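Local coordinates for protein putative transcriptional regulator, IclR family (Arthrobacter aurescens, PDB 3OBF) that probably regulates transcription as a DNA-binding factor of the IclR family, this chain being its C-terminal, presumably effector-sensing domain, at residues V66-S70 and M135-V139; V112-E116 and K145-Q150; V76-R81 and V95-L99. All blocks are in the same frame, centred on the assembly; numbering follows the deposited sequence.

Contact 1 of 3, residues V66-S70 and M135-V139; sequences VFLAS and MVASV
Selenomethionine Met135, at the start of strand 135-144, extends toward helix 62-69 and meets Val66, Phe67 and Ser70 along its length. Its CB passes Ser70 CB at 4.1 Å. With CG anti to the backbone N (chi1 -170°) and the next torsion also extended, the chain runs straight out to SE. That atom lies 3.4 Å from Val66 O, beside the Val66 CG1 methyl and near one corner of the Phe67 ring, where CD1 is 3.9 Å from SE. The approach to the ring is oblique, with SE 5.0 Å from the Phe67 centroid, a Met-aromatic contact. A bend at the last torsion (chi3 -65°) places CE between Val66 O, which it also touches, and Ser70 CB, 3.6 Å from Met135 CE. Methionine, carried here as its selenium analogue, is long, unbranched and flexible, and so can reach between a helical backbone and a ring.

Further along the strand, Phe67 itself takes over. Its CZ abuts the backbone at Ser138, 3.5 Å from Ser138 N, while Ala137 CA lies at the ring edge, in plane. Val66 CG1 packs on Ser138 CB, a small group that admits the branched valine. Phe67 also meets the ring of Trp29, the planes about 20° apart. Ser70 OG donates to Phe67 O at 2.6 Å, in the carbonyl plane, and Ser70 N gives the same oxygen a second hydrogen bond, so a short hydroxyl side chain can turn back onto its own backbone. A classic beta bulge sets both Val136 and Ala137 opposite Val128 on the neighbouring strand.

Across these two segments the helix meets the sheet through van der Waals packing, with no hydrogen bond, so the fit between them rests on complementary shape rather than on directed polar bonds.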
loop_
_atom_site.group_PDB
_atom_site.type_symbol
_atom_site.label_atom_id
_atom_site.label_comp_id
_atom_site.label_asym_id
_atom_site.label_seq_id
_atom_site.Cartn_x
_atom_site.Cartn_y
_atom_site.Cartn_z
ATOM N N VAL A 66 0.846 -3.908 -3.534
ATOM C CA VAL A 66 1.871 -3.041 -4.152
ATOM C C VAL A 66 3.248 -3.734 -4.140
ATOM O O VAL A 66 3.916 -3.837 -5.182
ATOM C CB VAL A 66 1.921 -1.704 -3.409
ATOM C CG1 VAL A 66 3.142 -0.900 -3.775
ATOM C CG2 VAL A 66 0.676 -0.938 -3.696
ATOM N N PHE A 67 3.665 -4.224 -2.973
ATOM C CA PHE A 67 4.940 -4.912 -2.910
ATOM C C PHE A 67 5.000 -6.217 -3.713
ATOM O O PHE A 67 6.011 -6.523 -4.334
ATOM C CB PHE A 67 5.371 -5.160 -1.457
ATOM C CG PHE A 67 5.692 -3.914 -0.723
ATOM C CD1 PHE A 67 6.692 -3.054 -1.187
ATOM C CD2 PHE A 67 4.993 -3.577 0.428
ATOM C CE1 PHE A 67 7.000 -1.868 -0.515
ATOM C CE2 PHE A 67 5.306 -2.381 1.121
ATOM C CZ PHE A 67 6.323 -1.537 0.649
ATOM N N LEU A 68 3.942 -7.003 -3.700
ATOM C CA LEU A 68 3.965 -8.238 -4.473
ATOM C C LEU A 68 4.031 -7.979 -5.998
ATOM O O LEU A 68 4.531 -8.816 -6.753
ATOM C CB LEU A 68 2.788 -9.123 -4.077
ATOM C CG LEU A 68 2.849 -9.741 -2.667
ATOM C CD1 LEU A 68 1.614 -10.591 -2.414
ATOM C CD2 LEU A 68 4.066 -10.601 -2.498
ATOM N N ALA A 69 3.544 -6.821 -6.447
ATOM C CA ALA A 69 3.758 -6.391 -7.836
ATOM C C ALA A 69 5.241 -6.251 -8.190
ATOM O O ALA A 69 5.623 -6.400 -9.349
ATOM C CB ALA A 69 2.991 -5.092 -8.144
ATOM N N SER A 70 6.085 -6.009 -7.191
ATOM C CA SER A 70 7.529 -5.916 -7.434
ATOM C C SER A 70 8.230 -7.274 -7.452
ATOM O O SER A 70 9.393 -7.346 -7.855
ATOM C CB SER A 70 8.222 -5.030 -6.390
ATOM O OG SER A 70 8.390 -5.742 -5.168
HETATM N N MSE A 135 11.624 -0.647 -6.426
HETATM C CA MSE A 135 10.556 -0.261 -5.549
HETATM C C MSE A 135 11.074 -0.334 -4.114
HETATM O O MSE A 135 11.512 -1.379 -3.677
HETATM C CB MSE A 135 9.329 -1.157 -5.730
HETATM C CG MSE A 135 8.091 -0.581 -4.956
HETATM SE SE MSE A 135 6.691 -1.899 -4.926
HETATM C CE MSE A 135 6.285 -1.986 -6.859
ATOM N N VAL A 136 10.995 0.761 -3.373
ATOM C CA VAL A 136 11.630 0.811 -2.047
ATOM C C VAL A 136 10.674 0.995 -0.890
ATOM O O VAL A 136 11.035 0.776 0.255
ATOM C CB VAL A 136 12.752 1.896 -1.974
ATOM C CG1 VAL A 136 13.883 1.504 -2.929
ATOM C CG2 VAL A 136 12.201 3.270 -2.281
ATOM N N ALA A 137 9.436 1.368 -1.190
ATOM C CA ALA A 137 8.475 1.631 -0.147
ATOM C C ALA A 137 7.138 1.770 -0.817
ATOM O O ALA A 137 7.043 1.740 -2.041
ATOM C CB ALA A 137 8.838 2.924 0.610
ATOM N N SER A 138 6.099 1.936 -0.023
ATOM C CA SER A 138 4.859 2.393 -0.569
ATOM C C SER A 138 4.141 3.331 0.368
ATOM O O SER A 138 4.361 3.310 1.570
ATOM C CB SER A 138 3.985 1.218 -1.001
ATOM O OG SER A 138 3.158 0.790 0.010
ATOM N N VAL A 139 3.295 4.183 -0.194
ATOM C CA VAL A 139 2.440 5.038 0.625
ATOM C C VAL A 139 1.060 4.381 0.772
ATOM O O VAL A 139 0.496 3.906 -0.222
ATOM C CB VAL A 139 2.322 6.429 -0.010
ATOM C CG1 VAL A 139 1.283 7.323 0.788
ATOM C CG2 VAL A 139 3.736 7.090 -0.098
#

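Contact 2 of 3, residues V112-E116 and K145-Q150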
loop_
_atom_site.group_PDB
_atom_site.type_symbol
_atom_site.label_atom_id
_atom_site.label_comp_id
_atom_site.label_asym_id
_atom_site.label_seq_id
_atom_site.Cartn_x
_atom_site.Cartn_y
_atom_site.Cartn_z
ATOM N N VAL A 112 -6.058 -1.327 -4.303
ATOM C CA VAL A 112 -7.279 -1.091 -3.592
ATOM C C VAL A 112 -7.629 -2.288 -2.689
ATOM O O VAL A 112 -7.532 -3.438 -3.101
ATOM C CB VAL A 112 -8.421 -0.880 -4.604
ATOM C CG1 VAL A 112 -9.745 -1.118 -3.954
ATOM C CG2 VAL A 112 -8.371 0.540 -5.191
ATOM N N ASN A 113 -7.990 -1.996 -1.448
ATOM C CA ASN A 113 -8.589 -2.975 -0.551
ATOM C C ASN A 113 -9.907 -2.384 -0.076
ATOM O O ASN A 113 -9.931 -1.457 0.710
ATOM C CB ASN A 113 -7.637 -3.252 0.625
ATOM C CG ASN A 113 -8.276 -4.090 1.734
ATOM O OD1 ASN A 113 -9.280 -4.802 1.542
ATOM N ND2 ASN A 113 -7.683 -4.015 2.905
ATOM N N PHE A 114 -11.014 -2.885 -0.587
ATOM C CA PHE A 114 -12.303 -2.258 -0.303
ATOM C C PHE A 114 -13.079 -3.136 0.679
ATOM O O PHE A 114 -13.934 -3.853 0.256
ATOM C CB PHE A 114 -13.104 -2.065 -1.611
ATOM C CG PHE A 114 -14.344 -1.180 -1.467
ATOM C CD1 PHE A 114 -14.232 0.145 -1.034
ATOM C CD2 PHE A 114 -15.601 -1.668 -1.781
ATOM C CE1 PHE A 114 -15.355 0.967 -0.905
ATOM C CE2 PHE A 114 -16.736 -0.863 -1.657
ATOM C CZ PHE A 114 -16.622 0.462 -1.216
ATOM N N GLY A 115 -12.740 -3.107 1.965
ATOM C CA GLY A 115 -13.347 -4.008 2.968
ATOM C C GLY A 115 -13.068 -5.484 2.736
ATOM O O GLY A 115 -13.855 -6.358 3.152
ATOM N N GLU A 116 -11.944 -5.767 2.079
ATOM C CA GLU A 116 -11.641 -7.111 1.622
ATOM C C GLU A 116 -10.730 -7.949 2.550
ATOM O O GLU A 116 -10.595 -9.153 2.346
ATOM C CB GLU A 116 -11.067 -7.065 0.203
ATOM C CG GLU A 116 -12.038 -6.547 -0.854
ATOM C CD GLU A 116 -11.349 -6.359 -2.194
ATOM O OE1 GLU A 116 -11.217 -7.360 -2.937
ATOM O OE2 GLU A 116 -10.927 -5.212 -2.502
ATOM N N LYS A 145 -14.275 1.851 6.621
ATOM C CA LYS A 145 -15.206 1.631 5.517
ATOM C C LYS A 145 -16.476 2.474 5.610
ATOM O O LYS A 145 -16.924 2.993 4.597
ATOM C CB LYS A 145 -15.565 0.152 5.319
ATOM C CG LYS A 145 -16.245 -0.123 3.958
ATOM C CD LYS A 145 -15.987 -1.553 3.451
ATOM C CE LYS A 145 -16.926 -1.936 2.316
ATOM N NZ LYS A 145 -17.368 -3.382 2.395
ATOM N N PHE A 146 -17.025 2.640 6.817
ATOM C CA PHE A 146 -18.293 3.362 6.952
ATOM C C PHE A 146 -18.312 4.742 6.257
ATOM O O PHE A 146 -19.343 5.151 5.728
ATOM C CB PHE A 146 -18.772 3.451 8.418
ATOM C CG PHE A 146 -17.948 4.367 9.283
ATOM C CD1 PHE A 146 -18.159 5.754 9.264
ATOM C CD2 PHE A 146 -16.968 3.851 10.133
ATOM C CE1 PHE A 146 -17.392 6.613 10.058
ATOM C CE2 PHE A 146 -16.209 4.705 10.934
ATOM C CZ PHE A 146 -16.419 6.086 10.894
ATOM N N ARG A 147 -17.177 5.445 6.227
ATOM C CA ARG A 147 -17.201 6.811 5.708
ATOM C C ARG A 147 -16.631 6.934 4.314
ATOM O O ARG A 147 -16.554 8.027 3.762
ATOM C CB ARG A 147 -16.561 7.818 6.688
ATOM C CG ARG A 147 -15.155 7.498 7.193
ATOM C CD ARG A 147 -14.574 8.726 7.915
ATOM N NE ARG A 147 -13.134 8.610 8.183
ATOM C CZ ARG A 147 -12.589 8.671 9.398
ATOM N NH1 ARG A 147 -13.370 8.859 10.468
ATOM N NH2 ARG A 147 -11.265 8.548 9.548
ATOM N N VAL A 148 -16.251 5.805 3.741
ATOM C CA VAL A 148 -15.599 5.791 2.435
ATOM C C VAL A 148 -16.408 4.938 1.493
ATOM O O VAL A 148 -16.549 3.733 1.693
ATOM C CB VAL A 148 -14.128 5.234 2.472
ATOM C CG1 VAL A 148 -13.515 5.278 1.089
ATOM C CG2 VAL A 148 -13.250 6.022 3.435
ATOM N N SER A 149 -16.943 5.587 0.474
ATOM C CA SER A 149 -17.655 4.933 -0.590
ATOM C C SER A 149 -16.645 4.659 -1.690
ATOM O O SER A 149 -15.488 5.143 -1.636
ATOM C CB SER A 149 -18.732 5.886 -1.123
ATOM O OG SER A 149 -18.113 7.019 -1.709
ATOM N N GLN A 150 -17.081 3.887 -2.690
ATOM C CA GLN A 150 -16.233 3.581 -3.836
ATOM C C GLN A 150 -15.669 4.850 -4.483
ATOM O O GLN A 150 -14.513 4.877 -4.890
ATOM C CB GLN A 150 -16.955 2.701 -4.865
ATOM C CG GLN A 150 -15.995 2.085 -5.895
ATOM C CD GLN A 150 -16.432 0.691 -6.374
ATOM O OE1 GLN A 150 -17.615 0.321 -6.295
ATOM N NE2 GLN A 150 -15.468 -0.087 -6.876
#
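Phe114 and Lys145 cross at about a right angle, with Lys145 CE over one face of the ring, offset toward its rim. This is the close part: Lys145 CE sits 4.2 Å from the Phe114 centroid, a CH-pi contact, and Lys145 CD is 3.6 Å from Gly115 CA. Glycine suits that position twice over, since its phi is positive and a beta carbon would come 2.6 Å from Lys145 CD. At the ring's far end, Phe114 CZ comes within 3.8 Å of Gln150 N, and Val122 and Leu153 pack on the phenylalanine too.

The outer side is looser. Lys145 NZ stands 5.2 Å from the Phe114 centroid, at most a weak cation-pi attraction, and Gln150, suited to the surface, is exposed. With an alanine here instead of Lys145, the Phe114 face would lose its CH-pi partner, and a gap would probably open beside Gly115 CA.

The turn itself is fixed locally. Glu116 OE2 receives Phe114 N through its anti lone pair, nearly straight at 174°, and also forms a salt bridge with Arg101. Asn113 OD1 accepts from Glu116 N at 2.9 Å, an Asx motif in the turn that follows the outermost strand of the antiparallel sheet within this chain.

Contact 3 of 3, residues V76-R81 and V95-L99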
loop_
_atom_site.group_PDB
_atom_site.type_symbol
_atom_site.label_atom_id
_atom_site.label_comp_id
_atom_site.label_asym_id
_atom_site.label_seq_id
_atom_site.Cartn_x
_atom_site.Cartn_y
_atom_site.Cartn_z
ATOM N N VAL A 76 5.484 -14.827 -5.965
ATOM C CA VAL A 76 4.144 -14.544 -5.474
ATOM C C VAL A 76 3.402 -15.877 -5.262
ATOM O O VAL A 76 2.812 -16.107 -4.185
ATOM C CB VAL A 76 3.399 -13.539 -6.380
ATOM C CG1 VAL A 76 1.950 -13.366 -5.946
ATOM C CG2 VAL A 76 4.118 -12.170 -6.396
ATOM N N ARG A 77 3.504 -16.776 -6.235
ATOM C CA ARG A 77 2.892 -18.109 -6.118
ATOM C C ARG A 77 3.363 -18.868 -4.870
ATOM O O ARG A 77 2.561 -19.431 -4.114
ATOM C CB ARG A 77 3.176 -18.966 -7.364
ATOM C CG ARG A 77 2.410 -18.532 -8.605
ATOM C CD ARG A 77 2.653 -19.473 -9.860
ATOM N NE ARG A 77 2.171 -18.777 -11.062
ATOM C CZ ARG A 77 2.948 -18.331 -12.063
ATOM N NH1 ARG A 77 4.271 -18.552 -12.065
ATOM N NH2 ARG A 77 2.399 -17.679 -13.094
ATOM N N GLN A 78 4.666 -18.873 -4.658
ATOM C CA GLN A 78 5.242 -19.541 -3.518
ATOM C C GLN A 78 4.772 -18.957 -2.187
ATOM O O GLN A 78 4.437 -19.705 -1.278
ATOM C CB GLN A 78 6.761 -19.522 -3.640
ATOM C CG GLN A 78 7.220 -20.311 -4.874
ATOM C CD GLN A 78 8.641 -20.004 -5.314
ATOM O OE1 GLN A 78 9.251 -19.014 -4.884
ATOM N NE2 GLN A 78 9.179 -20.857 -6.199
ATOM N N LEU A 79 4.747 -17.633 -2.077
ATOM C CA LEU A 79 4.236 -16.950 -0.888
ATOM C C LEU A 79 2.761 -17.259 -0.616
ATOM O O LEU A 79 2.347 -17.414 0.533
ATOM C CB LEU A 79 4.439 -15.425 -1.011
ATOM C CG LEU A 79 5.870 -14.931 -0.774
ATOM C CD1 LEU A 79 6.014 -13.491 -1.226
ATOM C CD2 LEU A 79 6.252 -15.066 0.715
ATOM N N LEU A 80 1.950 -17.365 -1.649
ATOM C CA LEU A 80 0.543 -17.689 -1.390
ATOM C C LEU A 80 0.350 -19.160 -0.986
ATOM O O LEU A 80 -0.302 -19.435 0.014
ATOM C CB LEU A 80 -0.336 -17.303 -2.575
ATOM C CG LEU A 80 -0.405 -15.800 -2.898
ATOM C CD1 LEU A 80 -0.981 -15.563 -4.285
ATOM C CD2 LEU A 80 -1.239 -15.078 -1.856
ATOM N N ARG A 81 0.943 -20.094 -1.734
ATOM C CA ARG A 81 0.770 -21.530 -1.471
ATOM C C ARG A 81 1.465 -21.979 -0.178
ATOM O O ARG A 81 1.087 -22.999 0.399
ATOM C CB ARG A 81 1.288 -22.394 -2.638
ATOM C CG ARG A 81 0.767 -22.043 -4.014
ATOM C CD ARG A 81 -0.610 -22.622 -4.234
ATOM N NE ARG A 81 -1.235 -22.213 -5.501
ATOM C CZ ARG A 81 -1.326 -22.990 -6.584
ATOM N NH1 ARG A 81 -0.827 -24.222 -6.574
ATOM N NH2 ARG A 81 -1.927 -22.542 -7.680
ATOM N N VAL A 95 -5.168 -17.555 -7.869
ATOM C CA VAL A 95 -3.814 -17.037 -7.938
ATOM C C VAL A 95 -3.672 -16.189 -9.199
ATOM O O VAL A 95 -3.151 -15.081 -9.149
ATOM C CB VAL A 95 -2.748 -18.186 -7.856
ATOM C CG1 VAL A 95 -1.344 -17.692 -8.256
ATOM C CG2 VAL A 95 -2.734 -18.808 -6.448
ATOM N N GLU A 96 -4.155 -16.707 -10.317
ATOM C CA GLU A 96 -4.091 -15.991 -11.585
ATOM C C GLU A 96 -4.869 -14.668 -11.552
ATOM O O GLU A 96 -4.383 -13.651 -12.058
ATOM C CB GLU A 96 -4.580 -16.880 -12.747
ATOM C CG GLU A 96 -3.633 -18.053 -13.095
ATOM C CD GLU A 96 -2.175 -17.610 -13.381
ATOM O OE1 GLU A 96 -1.969 -16.569 -14.055
ATOM O OE2 GLU A 96 -1.228 -18.311 -12.935
ATOM N N ALA A 97 -6.067 -14.681 -10.967
ATOM C CA ALA A 97 -6.834 -13.442 -10.803
ATOM C C ALA A 97 -6.045 -12.448 -9.946
ATOM O O ALA A 97 -6.007 -11.241 -10.249
ATOM C CB ALA A 97 -8.186 -13.717 -10.178
ATOM N N TYR A 98 -5.410 -12.958 -8.881
ATOM C CA TYR A 98 -4.671 -12.101 -7.956
ATOM C C TYR A 98 -3.482 -11.458 -8.655
ATOM O O TYR A 98 -3.210 -10.285 -8.465
ATOM C CB TYR A 98 -4.220 -12.864 -6.707
ATOM C CG TYR A 98 -3.478 -11.974 -5.734
ATOM C CD1 TYR A 98 -4.169 -11.131 -4.849
ATOM C CD2 TYR A 98 -2.089 -11.955 -5.705
ATOM C CE1 TYR A 98 -3.485 -10.311 -3.961
ATOM C CE2 TYR A 98 -1.397 -11.133 -4.821
ATOM C CZ TYR A 98 -2.099 -10.316 -3.963
ATOM O OH TYR A 98 -1.404 -9.533 -3.094
ATOM N N LEU A 99 -2.804 -12.243 -9.487
ATOM C CA LEU A 99 -1.678 -11.761 -10.287
ATOM C C LEU A 99 -2.096 -10.667 -11.272
ATOM O O LEU A 99 -1.340 -9.715 -11.474
ATOM C CB LEU A 99 -0.996 -12.919 -11.046
ATOM C CG LEU A 99 -0.091 -13.825 -10.190
ATOM C CD1 LEU A 99 0.390 -15.121 -10.927
ATOM C CD2 LEU A 99 1.102 -13.076 -9.646
#
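Arg77 NH2 is drawn to two carboxylates: that of Glu96 across the contact and that of Glu73 in its own helix, the stronger partner. The Glu96 bridge is long, 3.7 Å from Arg77 NH2 to Glu96 OE2, but well oriented: the oxygen lies at the guanidinium edge and the two planes are only 29° apart. Asp74 takes Arg77 NH1, so the arginine's charge is shared among three acids, which is likely to limit the rotation of the guanidinium. Its chain, extended from CG to NE, carries the charge to the outer margin of the contact while its CG methylene packs on Val95 CG1 at 3.9 Å.

Next to this polar group the contact is hydrocarbon. Val95 points toward the other helix and divides its two methyls: CG1 goes to Arg77, and CG2 lies at the edge of the Arg81 guanidinium, 3.8 Å from Arg81 NE. A bend at chi2 (-80°) folds Arg81 and brings the edge of its guanidinium to this methyl. Val76 CG1 meets Leu99 CD2 at 3.8 Å, the two side chains running past one another head to tail, and also touches the edge of the Tyr98 ring. Leu80 CD1 approaches Tyr98 CD2 at 4.0 Å from an oblique direction. Valines and leucines suit this apolar face because their branched ends fill the space between the two helices, and tyrosine adds a polar end, its OH hydrogen-bonded to Ala59 O.

The axes of the two short segments approach to 11.1 Å at 128°, so the helices run more antiparallel than not but are strongly splayed. Helix 73-82 thus lies against an N-terminal part of helix 92-108, and helix 62-69 completes the cluster through Leu68, which touches Val76, Leu79 and Tyr98.

Overall arrangement
Contacts 1 and 3 adjoin, their centres 16 Å apart, and contact 3 is nested within the chain loop that contact 1 closes. Leu68 joins them directly: its CD1 is 3.3 Å from Tyr98 OH and its CD2 3.7 Å from Leu79 CD1, tying helix 62-69 to the outlying helical pair. Contact 2 stands apart, with centres 21 Å from contact 1 and 23 Å from contact 3 and no direct touch to either. It nevertheless reaches the same antiparallel sheet as contact 1, near the edge rather than the middle. Contact 1 joins a helix to the sheet, contact 2 a loop to its edge, and contact 3 two helices to each other, in the IclR C-terminal domain, which in characterised relatives binds effectors.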